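Local coordinates for protein metagenomic carboxyl esterase MGS0156 (Uncultured organism, PDB 5D8M) that probably hydrolyses carboxylic ester bonds as an esterase of the alpha/beta-hydrolase type, at residues L105-A110 with Y322-L327; E98-S103 with V302-S307; A179-V184 with A241-Y246; R88-P93 with D150-V155. One frame throughout, in Å; residues are numbered along the deposited sequence.

Interaction 1: residues L105-A110 with Y322-L327; sequences LLFDDA and YPRPAL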
loop_
_atom_site.group_PDB
_atom_site.type_symbol
_atom_site.label_atom_id
_atom_site.label_comp_id
_atom_site.label_asym_id
_atom_site.label_seq_id
_atom_site.Cartn_x
_atom_site.Cartn_y
_atom_site.Cartn_z
ATOM N N LEU A 105 0.589 14.138 -0.490
ATOM C CA LEU A 105 0.772 13.456 0.780
ATOM C C LEU A 105 -0.184 12.282 0.834
ATOM O O LEU A 105 -1.330 12.414 0.403
ATOM C CB LEU A 105 0.497 14.400 1.962
ATOM C CG LEU A 105 1.409 15.612 2.051
ATOM C CD1 LEU A 105 0.909 16.571 3.151
ATOM C CD2 LEU A 105 2.857 15.126 2.328
ATOM N N LEU A 106 0.283 11.162 1.390
ATOM C CA LEU A 106 -0.463 9.909 1.396
ATOM C C LEU A 106 -1.900 10.087 1.914
ATOM O O LEU A 106 -2.110 10.621 2.998
ATOM C CB LEU A 106 0.273 8.864 2.241
ATOM C CG LEU A 106 -0.377 7.468 2.284
ATOM C CD1 LEU A 106 -0.362 6.838 0.943
ATOM C CD2 LEU A 106 0.315 6.559 3.306
ATOM N N PHE A 107 -2.876 9.654 1.116
ATOM C CA PHE A 107 -4.294 9.698 1.494
ATOM C C PHE A 107 -4.768 11.065 1.957
ATOM O O PHE A 107 -5.687 11.173 2.775
ATOM C CB PHE A 107 -4.588 8.646 2.582
ATOM C CG PHE A 107 -4.835 7.261 2.016
ATOM C CD1 PHE A 107 -5.927 7.033 1.199
ATOM C CD2 PHE A 107 -3.978 6.206 2.293
ATOM C CE1 PHE A 107 -6.160 5.789 0.645
ATOM C CE2 PHE A 107 -4.195 4.945 1.763
ATOM C CZ PHE A 107 -5.292 4.723 0.951
ATOM N N ASP A 108 -4.146 12.123 1.448
ATOM C CA ASP A 108 -4.402 13.445 2.026
ATOM C C ASP A 108 -5.867 13.857 1.900
ATOM O O ASP A 108 -6.428 14.444 2.820
ATOM C CB ASP A 108 -3.522 14.512 1.369
ATOM C CG ASP A 108 -3.164 15.638 2.321
ATOM O OD1 ASP A 108 -2.918 15.371 3.536
ATOM O OD2 ASP A 108 -3.093 16.789 1.847
ATOM N N ASP A 109 -6.473 13.557 0.753
ATOM C CA ASP A 109 -7.855 13.938 0.518
ATOM C C ASP A 109 -8.862 12.989 1.197
ATOM O O ASP A 109 -10.062 13.250 1.186
ATOM C CB ASP A 109 -8.125 14.019 -0.988
ATOM C CG ASP A 109 -7.801 12.706 -1.749
ATOM O OD1 ASP A 109 -7.139 11.753 -1.218
ATOM O OD2 ASP A 109 -8.212 12.671 -2.935
ATOM N N ALA A 110 -8.366 11.912 1.798
ATOM C CA ALA A 110 -9.215 10.949 2.513
ATOM C C ALA A 110 -9.301 11.177 4.030
ATOM O O ALA A 110 -10.197 10.669 4.692
ATOM C CB ALA A 110 -8.713 9.523 2.257
ATOM N N TYR A 322 -9.596 8.402 -8.095
ATOM C CA TYR A 322 -10.075 7.176 -7.466
ATOM C C TYR A 322 -10.738 7.587 -6.145
ATOM O O TYR A 322 -10.317 8.568 -5.535
ATOM C CB TYR A 322 -8.939 6.163 -7.201
ATOM C CG TYR A 322 -9.477 4.862 -6.665
ATOM C CD1 TYR A 322 -10.048 3.915 -7.526
ATOM C CD2 TYR A 322 -9.474 4.595 -5.299
ATOM C CE1 TYR A 322 -10.577 2.735 -7.037
ATOM C CE2 TYR A 322 -10.016 3.421 -4.804
ATOM C CZ TYR A 322 -10.558 2.504 -5.671
ATOM O OH TYR A 322 -11.093 1.359 -5.157
ATOM N N PRO A 323 -11.774 6.851 -5.693
ATOM C CA PRO A 323 -12.390 7.244 -4.407
ATOM C C PRO A 323 -11.573 6.833 -3.179
ATOM O O PRO A 323 -12.000 5.969 -2.402
ATOM C CB PRO A 323 -13.744 6.515 -4.426
ATOM C CG PRO A 323 -13.534 5.338 -5.331
ATOM C CD PRO A 323 -12.597 5.867 -6.415
ATOM N N ARG A 324 -10.408 7.454 -3.006
ATOM C CA ARG A 324 -9.552 7.205 -1.827
ATOM C C ARG A 324 -10.263 7.407 -0.462
ATOM O O ARG A 324 -10.065 6.581 0.437
ATOM C CB ARG A 324 -8.272 8.088 -1.908
ATOM C CG ARG A 324 -7.321 7.680 -3.084
ATOM C CD ARG A 324 -6.132 8.640 -3.218
ATOM N NE ARG A 324 -6.556 9.970 -3.681
ATOM C CZ ARG A 324 -6.670 10.298 -4.964
ATOM N NH1 ARG A 324 -7.057 11.515 -5.306
ATOM N NH2 ARG A 324 -6.395 9.402 -5.901
ATOM N N PRO A 325 -11.099 8.465 -0.297
ATOM C CA PRO A 325 -11.767 8.588 1.006
ATOM C C PRO A 325 -12.640 7.394 1.332
ATOM O O PRO A 325 -12.594 6.900 2.464
ATOM C CB PRO A 325 -12.631 9.845 0.852
ATOM C CG PRO A 325 -11.909 10.661 -0.219
ATOM C CD PRO A 325 -11.422 9.611 -1.177
ATOM N N ALA A 326 -13.418 6.931 0.355
ATOM C CA ALA A 326 -14.278 5.780 0.588
ATOM C C ALA A 326 -13.433 4.548 0.886
ATOM O O ALA A 326 -13.779 3.746 1.772
ATOM C CB ALA A 326 -15.168 5.536 -0.591
ATOM N N LEU A 327 -12.326 4.400 0.153
ATOM C CA LEU A 327 -11.420 3.271 0.352
ATOM C C LEU A 327 -10.850 3.262 1.765
ATOM O O LEU A 327 -10.853 2.220 2.412
ATOM C CB LEU A 327 -10.264 3.295 -0.662
ATOM C CG LEU A 327 -9.303 2.087 -0.628
ATOM C CD1 LEU A 327 -9.955 0.812 -1.231
ATOM C CD2 LEU A 327 -7.989 2.415 -1.377
HETATM O O HOH W 1 -9.879 11.112 -4.017
#
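A side-on arginine-carboxylate salt bridge joins the first turn of helix 324-338, with P323 at its N-cap position, to the loop leading into helix 111-116. D109 holds CG in the crowded position between its backbone N and carbonyl carbon (chi1 56°), with its carboxylate against R324. From R324, NE gives a fairly straight bond to OD1 of D109 at 3.1 Å, along the syn lone pair and in the guanidinium plane. NH1 of R324 meets OD2 of D109 at 2.9 Å, from above the carboxylate plane; the two flat groups are only 20° apart. NH2 bonds to the backbone oxygens of N320 and A301, so all three nitrogens are engaged and the guanidinium cannot easily turn. An alanine at R324 would probably leave D109 without its counter-charge and loosen the helix start from this loop. A type II turn from L105 to D108 carries F107, whose CD1 lies 4.0 Å from R324 CB, while its ring edge meets L327, CZ to CD2, at 4.2 Å. Next along, A110 CB presses on P325 CA at 3.4 Å, closer than usual for two carbons. Water 1 donates both to D109 OD2 and to Y322 O.

Interaction 2: residues E98-S103 with V302-S307; sequences ECVSES and VAMPFS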
loop_
_atom_site.group_PDB
_atom_site.type_symbol
_atom_site.label_atom_id
_atom_site.label_comp_id
_atom_site.label_asym_id
_atom_site.label_seq_id
_atom_site.Cartn_x
_atom_site.Cartn_y
_atom_site.Cartn_z
ATOM N N GLU A 98 8.416 11.146 -0.160
ATOM C CA GLU A 98 8.994 12.288 0.532
ATOM C C GLU A 98 9.419 13.359 -0.454
ATOM O O GLU A 98 9.291 14.549 -0.178
ATOM C CB GLU A 98 10.194 11.852 1.382
ATOM C CG GLU A 98 10.774 12.982 2.241
ATOM C CD GLU A 98 12.042 12.555 2.976
ATOM O OE1 GLU A 98 12.784 11.690 2.443
ATOM O OE2 GLU A 98 12.300 13.088 4.073
ATOM N N CYS A 99 9.920 12.929 -1.614
ATOM C CA CYS A 99 10.414 13.848 -2.628
ATOM C C CYS A 99 9.303 14.662 -3.317
ATOM O O CYS A 99 9.560 15.730 -3.889
ATOM C CB CYS A 99 11.206 13.057 -3.684
ATOM S SG CYS A 99 12.484 11.965 -2.948
ATOM N N VAL A 100 8.074 14.165 -3.303
ATOM C CA VAL A 100 6.989 14.902 -3.948
ATOM C C VAL A 100 6.002 15.443 -2.917
ATOM O O VAL A 100 4.853 15.711 -3.249
ATOM C CB VAL A 100 6.230 14.026 -5.009
ATOM C CG1 VAL A 100 7.180 13.665 -6.170
ATOM C CG2 VAL A 100 5.629 12.778 -4.392
ATOM N N SER A 101 6.460 15.618 -1.674
ATOM C CA SER A 101 5.571 16.064 -0.600
ATOM C C SER A 101 4.880 17.402 -0.876
ATOM O O SER A 101 3.809 17.649 -0.348
ATOM C CB SER A 101 6.321 16.164 0.728
ATOM O OG SER A 101 7.316 17.163 0.663
ATOM N N GLU A 102 5.475 18.257 -1.702
ATOM C CA GLU A 102 4.834 19.534 -2.048
ATOM C C GLU A 102 3.588 19.352 -2.913
ATOM O O GLU A 102 2.701 20.209 -2.932
ATOM C CB GLU A 102 5.821 20.445 -2.776
ATOM C CG GLU A 102 6.859 21.063 -1.878
ATOM C CD GLU A 102 6.297 22.185 -1.030
ATOM O OE1 GLU A 102 6.364 22.078 0.214
ATOM O OE2 GLU A 102 5.802 23.181 -1.610
ATOM N N SER A 103 3.541 18.236 -3.635
ATOM C CA SER A 103 2.463 17.943 -4.570
ATOM C C SER A 103 1.505 16.897 -4.017
ATOM O O SER A 103 0.336 16.853 -4.402
ATOM C CB SER A 103 3.035 17.438 -5.912
ATOM O OG SER A 103 4.078 18.275 -6.359
ATOM N N VAL A 302 -4.550 4.851 -6.200
ATOM C CA VAL A 302 -5.177 4.173 -5.068
ATOM C C VAL A 302 -4.867 4.875 -3.730
ATOM O O VAL A 302 -5.586 4.677 -2.750
ATOM C CB VAL A 302 -4.748 2.667 -5.049
ATOM C CG1 VAL A 302 -3.257 2.511 -4.631
ATOM C CG2 VAL A 302 -5.683 1.843 -4.160
ATOM N N ALA A 303 -3.863 5.757 -3.678
ATOM C CA ALA A 303 -3.430 6.254 -2.372
ATOM C C ALA A 303 -2.815 7.650 -2.319
ATOM O O ALA A 303 -2.799 8.257 -1.257
ATOM C CB ALA A 303 -2.430 5.255 -1.760
HETATM N N MSE A 304 -2.272 8.138 -3.437
HETATM C CA MSE A 304 -1.536 9.403 -3.466
HETATM C C MSE A 304 -2.238 10.405 -4.364
HETATM O O MSE A 304 -2.148 10.289 -5.594
HETATM C CB MSE A 304 -0.090 9.191 -3.976
HETATM C CG MSE A 304 0.807 8.430 -3.015
HETATM SE SE MSE A 304 1.557 9.608 -1.668
HETATM C CE MSE A 304 2.887 10.568 -2.722
ATOM N N PRO A 305 -2.918 11.400 -3.767
ATOM C CA PRO A 305 -3.588 12.431 -4.552
ATOM C C PRO A 305 -2.599 13.450 -5.135
ATOM O O PRO A 305 -1.740 13.961 -4.417
ATOM C CB PRO A 305 -4.515 13.107 -3.528
ATOM C CG PRO A 305 -3.804 12.920 -2.200
ATOM C CD PRO A 305 -3.123 11.577 -2.311
ATOM N N PHE A 306 -2.739 13.738 -6.427
ATOM C CA PHE A 306 -2.019 14.820 -7.080
ATOM C C PHE A 306 -3.062 15.765 -7.670
ATOM O O PHE A 306 -3.850 15.354 -8.521
ATOM C CB PHE A 306 -1.097 14.299 -8.201
ATOM C CG PHE A 306 0.099 13.530 -7.718
ATOM C CD1 PHE A 306 -0.007 12.196 -7.388
ATOM C CD2 PHE A 306 1.346 14.147 -7.631
ATOM C CE1 PHE A 306 1.103 11.487 -6.942
ATOM C CE2 PHE A 306 2.456 13.444 -7.196
ATOM C CZ PHE A 306 2.324 12.113 -6.836
ATOM N N SER A 307 -3.073 17.025 -7.262
ATOM C CA SER A 307 -4.081 17.936 -7.815
ATOM C C SER A 307 -3.576 19.337 -8.172
ATOM O O SER A 307 -4.310 20.131 -8.767
ATOM C CB SER A 307 -5.252 18.045 -6.837
ATOM O OG SER A 307 -4.804 17.937 -5.496
HETATM O O HOH W 2 -2.350 16.403 -3.489
HETATM O O HOH W 3 -0.564 17.882 -6.749
#
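S103, F306 and V100 supply most of the surface buried here, and no direct hydrogen bond crosses between 98-103 and 302-307. F306 sets CG beside its backbone N (chi1 -70°), and its ring reaches both partners: CD2 lies 4.1 Å from S103 CB, and CZ lies 4.2 Å from V100 CG2. CE of M304, modelled as selenomethionine, comes to 3.9 Å from that same V100 CG2. Bends at chi2 and chi3 (-83° and -74°) curl the M304 chain so that it crosses V100 obliquely with its tip. The polar half of the contact runs through water. The carbonyl oxygen of S103 accepts from two waters: water 2, which also donates to P305 O at 2.7 Å, and water 3, which accepts from S307 N at 2.7 Å. The side chain of N320 holds the backbone of 302-307, its OD1 accepting from F306 N and its ND2 donating to M304 O. A disulfide to C213 tethers C99. The contact joins the loop after strand 87-92 to the loop after strand 290-293: L313 of helix 312-316 touches V100, S103 and F306, M304 packs on H157 in strand 151-157, and P305 rests on R324 of helix 324-338.

Interaction 3: residues A179-V184 with A241-Y246; sequences AAVVSV and ARVRYY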
loop_
_atom_site.group_PDB
_atom_site.type_symbol
_atom_site.label_atom_id
_atom_site.label_comp_id
_atom_site.label_asym_id
_atom_site.label_seq_id
_atom_site.Cartn_x
_atom_site.Cartn_y
_atom_site.Cartn_z
ATOM N N ALA A 179 -2.049 -3.195 16.504
ATOM C CA ALA A 179 -3.181 -4.104 16.290
ATOM C C ALA A 179 -3.238 -4.683 14.862
ATOM O O ALA A 179 -3.598 -5.848 14.664
ATOM C CB ALA A 179 -4.483 -3.415 16.608
ATOM N N ALA A 180 -2.894 -3.879 13.873
ATOM C CA ALA A 180 -3.123 -4.293 12.493
ATOM C C ALA A 180 -2.224 -3.571 11.519
ATOM O O ALA A 180 -1.819 -2.422 11.768
ATOM C CB ALA A 180 -4.590 -4.063 12.117
ATOM N N VAL A 181 -1.900 -4.254 10.417
ATOM C CA VAL A 181 -1.245 -3.626 9.268
ATOM C C VAL A 181 -2.064 -3.841 8.033
ATOM O O VAL A 181 -2.354 -4.977 7.688
ATOM C CB VAL A 181 0.144 -4.203 8.981
ATOM C CG1 VAL A 181 0.737 -3.529 7.729
ATOM C CG2 VAL A 181 1.055 -4.038 10.208
ATOM N N VAL A 182 -2.407 -2.753 7.356
ATOM C CA VAL A 182 -3.086 -2.826 6.083
ATOM C C VAL A 182 -2.135 -2.382 4.995
ATOM O O VAL A 182 -1.570 -1.292 5.054
ATOM C CB VAL A 182 -4.328 -1.928 6.050
ATOM C CG1 VAL A 182 -5.018 -2.076 4.697
ATOM C CG2 VAL A 182 -5.265 -2.308 7.198
ATOM N N SER A 183 -1.941 -3.248 4.018
ATOM C CA SER A 183 -1.116 -2.961 2.867
ATOM C C SER A 183 -1.989 -2.495 1.694
ATOM O O SER A 183 -2.907 -3.217 1.281
ATOM C CB SER A 183 -0.338 -4.246 2.486
ATOM O OG SER A 183 0.595 -4.006 1.453
ATOM N N VAL A 184 -1.696 -1.318 1.152
ATOM C CA VAL A 184 -2.358 -0.799 -0.032
ATOM C C VAL A 184 -1.346 -0.679 -1.178
ATOM O O VAL A 184 -0.464 0.185 -1.141
ATOM C CB VAL A 184 -2.997 0.589 0.245
ATOM C CG1 VAL A 184 -3.798 1.063 -0.946
ATOM C CG2 VAL A 184 -3.879 0.529 1.531
ATOM N N ALA A 241 2.624 -12.791 15.067
ATOM C CA ALA A 241 1.305 -13.411 14.958
ATOM C C ALA A 241 0.168 -12.644 15.629
ATOM O O ALA A 241 -0.984 -12.804 15.243
ATOM C CB ALA A 241 1.358 -14.829 15.545
ATOM N N ARG A 242 0.466 -11.852 16.650
ATOM C CA ARG A 242 -0.595 -11.150 17.355
ATOM C C ARG A 242 -1.110 -9.925 16.562
ATOM O O ARG A 242 -2.179 -9.388 16.861
ATOM C CB ARG A 242 -0.121 -10.725 18.744
ATOM C CG ARG A 242 1.052 -9.743 18.743
ATOM C CD ARG A 242 1.087 -8.906 20.051
ATOM N NE ARG A 242 -0.181 -8.202 20.275
ATOM C CZ ARG A 242 -0.556 -7.121 19.591
ATOM N NH1 ARG A 242 0.237 -6.637 18.652
ATOM N NH2 ARG A 242 -1.723 -6.533 19.831
ATOM N N VAL A 243 -0.343 -9.491 15.563
ATOM C CA VAL A 243 -0.766 -8.417 14.647
ATOM C C VAL A 243 -1.625 -8.997 13.498
ATOM O O VAL A 243 -1.324 -10.072 12.994
ATOM C CB VAL A 243 0.456 -7.685 14.049
ATOM C CG1 VAL A 243 0.010 -6.561 13.097
ATOM C CG2 VAL A 243 1.364 -7.154 15.154
ATOM N N ARG A 244 -2.706 -8.329 13.108
ATOM C CA ARG A 244 -3.495 -8.793 11.968
ATOM C C ARG A 244 -3.055 -8.084 10.685
ATOM O O ARG A 244 -2.816 -6.881 10.697
ATOM C CB ARG A 244 -4.973 -8.559 12.213
ATOM C CG ARG A 244 -5.446 -9.081 13.562
ATOM C CD ARG A 244 -5.958 -10.476 13.472
ATOM N NE ARG A 244 -7.419 -10.466 13.440
ATOM C CZ ARG A 244 -8.203 -10.446 14.517
ATOM N NH1 ARG A 244 -7.681 -10.452 15.743
ATOM N NH2 ARG A 244 -9.520 -10.427 14.361
ATOM N N TYR A 245 -2.968 -8.825 9.582
ATOM C CA TYR A 245 -2.519 -8.250 8.319
ATOM C C TYR A 245 -3.638 -8.275 7.286
ATOM O O TYR A 245 -4.422 -9.234 7.217
ATOM C CB TYR A 245 -1.282 -9.003 7.802
ATOM C CG TYR A 245 -0.190 -9.058 8.846
ATOM C CD1 TYR A 245 0.697 -8.002 9.005
ATOM C CD2 TYR A 245 -0.069 -10.147 9.699
ATOM C CE1 TYR A 245 1.680 -8.038 9.978
ATOM C CE2 TYR A 245 0.910 -10.192 10.671
ATOM C CZ TYR A 245 1.783 -9.137 10.809
ATOM O OH TYR A 245 2.772 -9.194 11.791
ATOM N N TYR A 246 -3.705 -7.212 6.493
ATOM C CA TYR A 246 -4.729 -7.064 5.476
ATOM C C TYR A 246 -4.100 -6.482 4.231
ATOM O O TYR A 246 -3.213 -5.630 4.331
ATOM C CB TYR A 246 -5.866 -6.142 5.953
ATOM C CG TYR A 246 -6.430 -6.492 7.323
ATOM C CD1 TYR A 246 -5.820 -6.025 8.482
ATOM C CD2 TYR A 246 -7.588 -7.252 7.447
ATOM C CE1 TYR A 246 -6.343 -6.329 9.752
ATOM C CE2 TYR A 246 -8.120 -7.555 8.697
ATOM C CZ TYR A 246 -7.487 -7.094 9.841
ATOM O OH TYR A 246 -8.006 -7.368 11.065
HETATM O O HOH W 4 -4.428 -7.502 16.511
#
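V182, A180 and Y246 form the apolar centre on one face of this strand pair. With CG beside the backbone N (chi1 -50°), the Y246 ring turns its CD1-CE1 edge to the other strand: CE1 meets A180 CB at 3.7 Å, the methyl coming at the ring edge, and CD1 meets V182 CG2 at 4.0 Å. On the reverse face V181 and Y245 run side by side, V181 CB 3.8 Å from Y245 CD1, and V243 CG1 crosses obliquely to V181 CG2. The two strands are neighbours in the central parallel sheet of an alpha/beta-hydrolase-like fold, layered between helices: V335 and I331 of helix 324-338 cover A180 and V182, while L165 and L168 of helix 159-170 back Y245 and V181. Four backbone bonds zip the pair together, R244 N to A179 O, V181 N to R244 O, Y246 N to V181 O, and S183 N to Y246 O, the last the shortest at 2.7 Å. Farther out, the hydroxyls of Y246 and Y245 bond to D338 OD2 and P240 O. At the N-terminal ends water 4 donates to A179 O at 2.6 Å and to R242 O, and R242 NH1 bonds to the carbonyl oxygen of T178.

Interaction 4: residues R88-P93 with D150-V155; sequences RLVLVP and DTIVFV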
loop_
_atom_site.group_PDB
_atom_site.type_symbol
_atom_site.label_atom_id
_atom_site.label_comp_id
_atom_site.label_asym_id
_atom_site.label_seq_id
_atom_site.Cartn_x
_atom_site.Cartn_y
_atom_site.Cartn_z
ATOM N N ARG A 88 -6.477 4.657 15.642
ATOM C CA ARG A 88 -5.675 5.612 14.905
ATOM C C ARG A 88 -5.027 4.926 13.710
ATOM O O ARG A 88 -4.348 3.919 13.857
ATOM C CB ARG A 88 -4.595 6.244 15.793
ATOM C CG ARG A 88 -3.643 7.150 15.006
ATOM C CD ARG A 88 -2.630 7.802 15.946
ATOM N NE ARG A 88 -3.279 8.593 16.986
ATOM C CZ ARG A 88 -3.656 9.856 16.844
ATOM N NH1 ARG A 88 -3.444 10.504 15.707
ATOM N NH2 ARG A 88 -4.248 10.468 17.838
ATOM N N LEU A 89 -5.271 5.482 12.532
ATOM C CA LEU A 89 -4.648 5.040 11.306
ATOM C C LEU A 89 -3.285 5.733 11.188
ATOM O O LEU A 89 -3.199 6.961 11.137
ATOM C CB LEU A 89 -5.537 5.369 10.103
ATOM C CG LEU A 89 -7.009 4.961 10.218
ATOM C CD1 LEU A 89 -7.795 5.471 8.994
ATOM C CD2 LEU A 89 -7.149 3.446 10.372
ATOM N N VAL A 90 -2.232 4.933 11.215
ATOM C CA VAL A 90 -0.882 5.415 11.014
ATOM C C VAL A 90 -0.504 5.161 9.559
ATOM O O VAL A 90 -0.315 4.018 9.142
ATOM C CB VAL A 90 0.103 4.730 11.972
ATOM C CG1 VAL A 90 1.490 5.333 11.794
ATOM C CG2 VAL A 90 -0.396 4.911 13.435
ATOM N N LEU A 91 -0.418 6.245 8.805
ATOM C CA LEU A 91 -0.198 6.231 7.370
ATOM C C LEU A 91 1.297 6.252 7.057
ATOM O O LEU A 91 1.994 7.132 7.494
ATOM C CB LEU A 91 -0.876 7.435 6.723
ATOM C CG LEU A 91 -2.329 7.694 7.109
ATOM C CD1 LEU A 91 -2.833 9.073 6.578
ATOM C CD2 LEU A 91 -3.192 6.558 6.583
ATOM N N VAL A 92 1.773 5.265 6.312
ATOM C CA VAL A 92 3.174 5.188 5.968
ATOM C C VAL A 92 3.320 5.101 4.462
ATOM O O VAL A 92 2.902 4.103 3.857
ATOM C CB VAL A 92 3.846 3.962 6.614
ATOM C CG1 VAL A 92 5.330 3.950 6.309
ATOM C CG2 VAL A 92 3.575 3.937 8.131
ATOM N N PRO A 93 3.952 6.122 3.846
ATOM C CA PRO A 93 4.089 6.152 2.385
ATOM C C PRO A 93 5.279 5.377 1.874
ATOM O O PRO A 93 6.036 4.821 2.661
ATOM C CB PRO A 93 4.266 7.643 2.083
ATOM C CG PRO A 93 5.024 8.128 3.252
ATOM C CD PRO A 93 4.451 7.369 4.457
ATOM N N ASP A 150 -4.638 4.509 22.213
ATOM C CA ASP A 150 -5.069 4.400 20.826
ATOM C C ASP A 150 -4.855 2.990 20.323
ATOM O O ASP A 150 -3.863 2.347 20.657
ATOM C CB ASP A 150 -4.311 5.378 19.921
ATOM C CG ASP A 150 -4.830 6.808 20.017
ATOM O OD1 ASP A 150 -5.864 7.042 20.672
ATOM O OD2 ASP A 150 -4.214 7.695 19.384
ATOM N N THR A 151 -5.780 2.507 19.514
ATOM C CA THR A 151 -5.546 1.254 18.815
ATOM C C THR A 151 -4.857 1.537 17.473
ATOM O O THR A 151 -5.407 2.211 16.597
ATOM C CB THR A 151 -6.857 0.470 18.634
ATOM O OG1 THR A 151 -7.407 0.184 19.927
ATOM C CG2 THR A 151 -6.585 -0.837 17.937
ATOM N N ILE A 152 -3.627 1.050 17.341
ATOM C CA ILE A 152 -2.781 1.391 16.207
ATOM C C ILE A 152 -3.050 0.491 14.996
ATOM O O ILE A 152 -2.901 -0.736 15.071
ATOM C CB ILE A 152 -1.292 1.300 16.595
ATOM C CG1 ILE A 152 -0.989 2.305 17.708
ATOM C CG2 ILE A 152 -0.408 1.528 15.380
ATOM C CD1 ILE A 152 -1.251 3.770 17.306
ATOM N N VAL A 153 -3.489 1.111 13.901
ATOM C CA VAL A 153 -3.696 0.405 12.645
ATOM C C VAL A 153 -2.865 1.071 11.549
ATOM O O VAL A 153 -3.178 2.174 11.114
ATOM C CB VAL A 153 -5.192 0.384 12.250
ATOM C CG1 VAL A 153 -5.374 -0.234 10.834
ATOM C CG2 VAL A 153 -5.996 -0.387 13.295
ATOM N N PHE A 154 -1.791 0.416 11.118
ATOM C CA PHE A 154 -0.991 0.944 10.019
ATOM C C PHE A 154 -1.774 0.827 8.721
ATOM O O PHE A 154 -2.409 -0.199 8.469
ATOM C CB PHE A 154 0.338 0.190 9.872
ATOM C CG PHE A 154 1.350 0.509 10.955
ATOM C CD1 PHE A 154 2.101 1.667 10.892
ATOM C CD2 PHE A 154 1.545 -0.360 12.029
ATOM C CE1 PHE A 154 3.046 1.977 11.872
ATOM C CE2 PHE A 154 2.493 -0.059 13.018
ATOM C CZ PHE A 154 3.250 1.112 12.930
ATOM N N VAL A 155 -1.744 1.895 7.927
ATOM C CA VAL A 155 -2.224 1.855 6.558
ATOM C C VAL A 155 -1.082 2.336 5.692
ATOM O O VAL A 155 -0.643 3.482 5.816
ATOM C CB VAL A 155 -3.465 2.728 6.342
ATOM C CG1 VAL A 155 -3.934 2.615 4.903
ATOM C CG2 VAL A 155 -4.585 2.283 7.305
#
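R88 starts with CB 3.9 Å from D150 OD2 and facing I152 CD1. The chain then runs extended, CG anti to the backbone N (chi1 174°), until a bend at chi3 (-59°) brings the NE edge of the guanidinium to D150 OD2. CD lies 3.8 Å from D150 OD2, and NE takes that oxygen in a salt bridge at 2.7 Å, in the guanidinium plane but from above the carboxylate plane. NH2 adds a weak bond to the same OD2, while NH1 turns to OG1 of T122, so R88 ties strand 87-92 to D150, just before strand 151-157, and to T122 in strand 120-123. A leucine here would probably leave D150 without its counter-ion and T122 without this donor. Between strands 87-92 and 151-157 five backbone hydrogen bonds alternate in direction, from R88 N to T151 O through to V92 N to V155 O. V90 splits its methyls, CG2 against I152 CG2 and CG1 at 3.7 Å from F154 CE1, and V92 CG2 comes to the edge of the F154 ring. On the other face L91 CD2 meets V155 CB at 3.8 Å, and L89 CD2 touches both V153 and V155. I139 of helix 132-143 covers F154 and L328 of helix 324-338 covers V155, giving the helix-sheet-helix layering of an alpha/beta-hydrolase-like fold; its nucleophile elbow would be expected just beyond strand 151-157.

Interactions 3 and 4 belong to one sheet, their centres 10 Å apart, stitched through F154: V182 N to F154 O at 2.8 Å and F154 N to A180 O at 2.9 Å. Interaction 2 joins two loops that follow sheet strands, and interaction 1 joins one of these to the start of helix 324-338; they meet where F107 N lies 2.8 Å from A303 O, a probable hydrogen bond. Interaction 1 rests on interaction 4, L106 CD2 being 3.5 Å from V92 C. Interaction 2, centred 24 Å from interaction 3, reaches it through V302 CG2 on V184 CG1. L106, V302, A303 and M304 touch H157, consistent with these loops lining the active-site end of the sheet.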